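Long-range contact in uncharacterized protein TCIL3000_10_9440 (Trypanosoma congolense, PDB 5KMX), which is of uncertain function but is an insect stage surface antigen with a bilobed ectodomain, and is a putative sensor: residues Ser39-Thr44 / Thr55-Ala60. Numbering follows the deposited sequence.
Sequences SVRRRT and TVYTEA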
ATOM      1  N   SER A  39      11.286 -14.539   1.080  1.00 57.71           N
ATOM      2  CA  SER A  39      11.295 -15.190  -0.226  1.00 56.65           C
ATOM      3  C   SER A  39      11.143 -14.161  -1.338  1.00 51.61           C
ATOM      4  O   SER A  39      10.194 -13.376  -1.344  1.00 51.51           O
ATOM      5  CB  SER A  39      10.176 -16.228  -0.322  1.00 60.02           C
ATOM      6  OG  SER A  39      10.377 -17.284   0.601  1.00 67.36           O
ATOM      7  N   VAL A  40      12.083 -14.166  -2.278  1.00 59.84           N
ATOM      8  CA  VAL A  40      12.020 -13.266  -3.420  1.00 58.12           C
ATOM      9  C   VAL A  40      10.944 -13.739  -4.389  1.00 62.88           C
ATOM     10  O   VAL A  40      10.894 -14.916  -4.748  1.00 66.58           O
ATOM     11  CB  VAL A  40      13.368 -13.176  -4.155  1.00 59.03           C
ATOM     12  CG1 VAL A  40      13.265 -12.223  -5.337  1.00 59.03           C
ATOM     13  CG2 VAL A  40      14.463 -12.723  -3.198  1.00 60.96           C
ATOM     14  N   ARG A  41      10.094 -12.808  -4.811  1.00 58.49           N
ATOM     15  CA  ARG A  41       8.983 -13.117  -5.703  1.00 65.65           C
ATOM     16  C   ARG A  41       9.051 -12.287  -6.976  1.00 61.18           C
ATOM     17  O   ARG A  41       8.911 -11.065  -6.939  1.00 59.46           O
ATOM     18  CB  ARG A  41       7.649 -12.875  -4.994  1.00 65.98           C
ATOM     19  CG  ARG A  41       7.378 -13.831  -3.844  1.00 70.50           C
ATOM     20  CD  ARG A  41       6.908 -15.183  -4.349  1.00 81.09           C
ATOM     21  NE  ARG A  41       7.034 -16.223  -3.333  1.00 91.49           N
ATOM     22  CZ  ARG A  41       6.184 -16.400  -2.325  1.00 92.82           C
ATOM     23  NH1 ARG A  41       5.136 -15.598  -2.180  1.00 91.14           N
ATOM     24  NH2 ARG A  41       6.387 -17.379  -1.454  1.00 84.29           N
ATOM     25  N   ARG A  42       9.275 -12.961  -8.099  1.00 70.35           N
ATOM     26  CA  ARG A  42       9.244 -12.318  -9.404  1.00 71.40           C
ATOM     27  C   ARG A  42       7.862 -12.507 -10.017  1.00 66.02           C
ATOM     28  O   ARG A  42       7.459 -13.629 -10.324  1.00 65.31           O
ATOM     29  CB  ARG A  42      10.328 -12.893 -10.321  1.00 74.38           C
ATOM     30  CG  ARG A  42      10.476 -12.170 -11.654  1.00 77.87           C
ATOM     31  CD  ARG A  42       9.623 -12.798 -12.746  1.00 87.39           C
ATOM     32  NE  ARG A  42       9.664 -12.026 -13.985  1.00 95.24           N
ATOM     33  CZ  ARG A  42       8.858 -12.233 -15.022  1.00 98.99           C
ATOM     34  NH1 ARG A  42       7.939 -13.189 -14.975  1.00 92.80           N
ATOM     35  NH2 ARG A  42       8.967 -11.481 -16.109  1.00 91.25           N
ATOM     36  N   ARG A  43       7.139 -11.404 -10.185  1.00 66.69           N
ATOM     37  CA  ARG A  43       5.800 -11.437 -10.759  1.00 70.23           C
ATOM     38  C   ARG A  43       5.699 -10.446 -11.909  1.00 65.49           C
ATOM     39  O   ARG A  43       6.639  -9.692 -12.169  1.00 62.88           O
ATOM     40  CB  ARG A  43       4.749 -11.129  -9.690  1.00 65.50           C
ATOM     41  CG  ARG A  43       4.903 -11.971  -8.435  1.00 75.07           C
ATOM     42  CD  ARG A  43       3.565 -12.265  -7.777  1.00 81.71           C
ATOM     43  NE  ARG A  43       2.906 -11.058  -7.287  1.00 93.30           N
ATOM     44  CZ  ARG A  43       1.765 -11.057  -6.601  1.00 93.40           C
ATOM     45  NH1 ARG A  43       1.152 -12.199  -6.320  1.00 89.13           N
ATOM     46  NH2 ARG A  43       1.236  -9.911  -6.194  1.00 93.63           N
ATOM     47  N   THR A  44       4.559 -10.455 -12.595  1.00 68.93           N
ATOM     48  CA  THR A  44       4.356  -9.605 -13.762  1.00 69.01           C
ATOM     49  C   THR A  44       3.309  -8.527 -13.507  1.00 67.99           C
ATOM     50  O   THR A  44       2.315  -8.760 -12.820  1.00 66.82           O
ATOM     51  CB  THR A  44       3.926 -10.429 -14.987  1.00 73.46           C
ATOM     52  OG1 THR A  44       2.758 -11.197 -14.667  1.00 79.98           O
ATOM     53  CG2 THR A  44       5.046 -11.362 -15.422  1.00 74.72           C
ATOM     54  N   THR A  55       7.976  -7.221 -12.087  1.00 68.89           N
ATOM     55  CA  THR A  55       8.025  -6.591 -10.771  1.00 61.36           C
ATOM     56  C   THR A  55       8.565  -7.600  -9.764  1.00 60.55           C
ATOM     57  O   THR A  55       8.074  -8.726  -9.683  1.00 63.03           O
ATOM     58  CB  THR A  55       6.639  -6.077 -10.317  1.00 65.51           C
ATOM     59  OG1 THR A  55       6.689  -5.718  -8.930  1.00 59.28           O
ATOM     60  CG2 THR A  55       5.560  -7.135 -10.525  1.00 59.92           C
ATOM     61  N   VAL A  56       9.582  -7.196  -9.008  1.00 61.24           N
ATOM     62  CA  VAL A  56      10.267  -8.109  -8.097  1.00 58.53           C
ATOM     63  C   VAL A  56      10.393  -7.528  -6.691  1.00 57.78           C
ATOM     64  O   VAL A  56      10.767  -6.369  -6.511  1.00 60.23           O
ATOM     65  CB  VAL A  56      11.672  -8.465  -8.622  1.00 64.01           C
ATOM     66  CG1 VAL A  56      12.336  -9.498  -7.720  1.00 65.65           C
ATOM     67  CG2 VAL A  56      11.581  -8.991 -10.047  1.00 67.61           C
ATOM     68  N   TYR A  57      10.086  -8.362  -5.703  1.00 58.52           N
ATOM     69  CA  TYR A  57      10.172  -7.978  -4.302  1.00 50.55           C
ATOM     70  C   TYR A  57      10.430  -9.210  -3.443  1.00 52.87           C
ATOM     71  O   TYR A  57      10.189 -10.337  -3.880  1.00 57.01           O
ATOM     72  CB  TYR A  57       8.884  -7.285  -3.857  1.00 54.66           C
ATOM     73  CG  TYR A  57       7.651  -8.152  -3.987  1.00 57.02           C
ATOM     74  CD1 TYR A  57       7.292  -9.037  -2.978  1.00 54.53           C
ATOM     75  CD2 TYR A  57       6.844  -8.086  -5.117  1.00 56.33           C
ATOM     76  CE1 TYR A  57       6.168  -9.834  -3.093  1.00 59.15           C
ATOM     77  CE2 TYR A  57       5.717  -8.878  -5.238  1.00 53.53           C
ATOM     78  CZ  TYR A  57       5.385  -9.748  -4.223  1.00 59.80           C
ATOM     79  OH  TYR A  57       4.265 -10.538  -4.337  1.00 64.11           O
ATOM     80  N   THR A  58      10.926  -8.993  -2.230  1.00 47.65           N
ATOM     81  CA  THR A  58      11.094 -10.068  -1.259  1.00 51.11           C
ATOM     82  C   THR A  58      10.012  -9.915  -0.193  1.00 49.27           C
ATOM     83  O   THR A  58       9.635  -8.794   0.153  1.00 51.66           O
ATOM     84  CB  THR A  58      12.500 -10.049  -0.621  1.00 53.07           C
ATOM     85  OG1 THR A  58      12.681 -11.217   0.188  1.00 48.29           O
ATOM     86  CG2 THR A  58      12.696  -8.804   0.228  1.00 51.76           C
ATOM     87  N   GLU A  59       9.508 -11.033   0.319  1.00 50.72           N
ATOM     88  CA  GLU A  59       8.348 -10.994   1.206  1.00 57.75           C
ATOM     89  C   GLU A  59       8.328 -12.101   2.253  1.00 51.13           C
ATOM     90  O   GLU A  59       9.099 -13.059   2.190  1.00 52.02           O
ATOM     91  CB  GLU A  59       7.057 -11.061   0.378  1.00 57.31           C
ATOM     92  CG  GLU A  59       6.881 -12.348  -0.433  1.00 60.97           C
ATOM     93  CD  GLU A  59       6.404 -13.530   0.400  1.00 68.81           C
ATOM     94  OE1 GLU A  59       6.843 -14.666   0.124  1.00 72.27           O
ATOM     95  OE2 GLU A  59       5.587 -13.330   1.325  1.00 65.48           O
ATOM     96  N   ALA A  60       7.422 -11.950   3.211  1.00 48.23           N
ATOM     97  CA  ALA A  60       7.165 -12.966   4.220  1.00 52.09           C
ATOM     98  C   ALA A  60       5.805 -12.707   4.856  1.00 50.67           C
ATOM     99  O   ALA A  60       5.269 -11.602   4.760  1.00 48.69           O
ATOM    100  CB  ALA A  60       8.258 -12.970   5.274  1.00 55.26           C
TER
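Arg-41 pairs with Tyr-57 at the middle of an antiparallel beta hairpin built from strands 36-45 and 53-63. The hairpin belongs to the mixed sheet of this bilobed ectodomain. Six backbone hydrogen bonds join Ser-39 to Glu-59, Arg-41 to Tyr-57 and Arg-43 to Thr-55, two per pair. Arg-41 CB sits over one face of the Tyr-57 ring as a CH-pi contact, 4.2 Å from the centroid and offset toward the CE1-CZ rim. Arg-41 CG is anti to the carbonyl carbon (chi1 -67°) and lies 3.8 Å from Glu-59 CG. The bend at chi2 carries CD on and swings the guanidinium round to Glu-59 OE1. That oxygen sits above Arg-41 CZ at 3.1 Å, with Arg-41 NH1 at 3.0 Å, NH2 slightly farther and NE farthest. This is a salt bridge by charge alone, since no N-H points at the oxygen. The carboxylate is turned 30° from the guanidinium plane. Its other oxygen, Glu-59 OE2, is hydrogen-bonded to Asn-199 of strand 197-204, which continues the sheet beyond 53-63. From that same strand, Arg-201 makes a cation-pi contact with the Tyr-57 ring. On the other face of the hairpin, Val-40 CG1 meets Val-56 CG1 at 3.7 Å, and Pro-23 and Ile-26 also touch Val-56. Arg-42 adds its aliphatic part there, with Arg-42 CG 3.7 Å from Val-56 CG2. Back on the tyrosine side, Arg-43 approaches the phenol end. Its guanidinium stands almost perpendicular to the ring, at 88°. Tyr-57 OH lies over one guanidinium face, 3.3 Å from Arg-43 NE, at an angle too poor for a hydrogen bond.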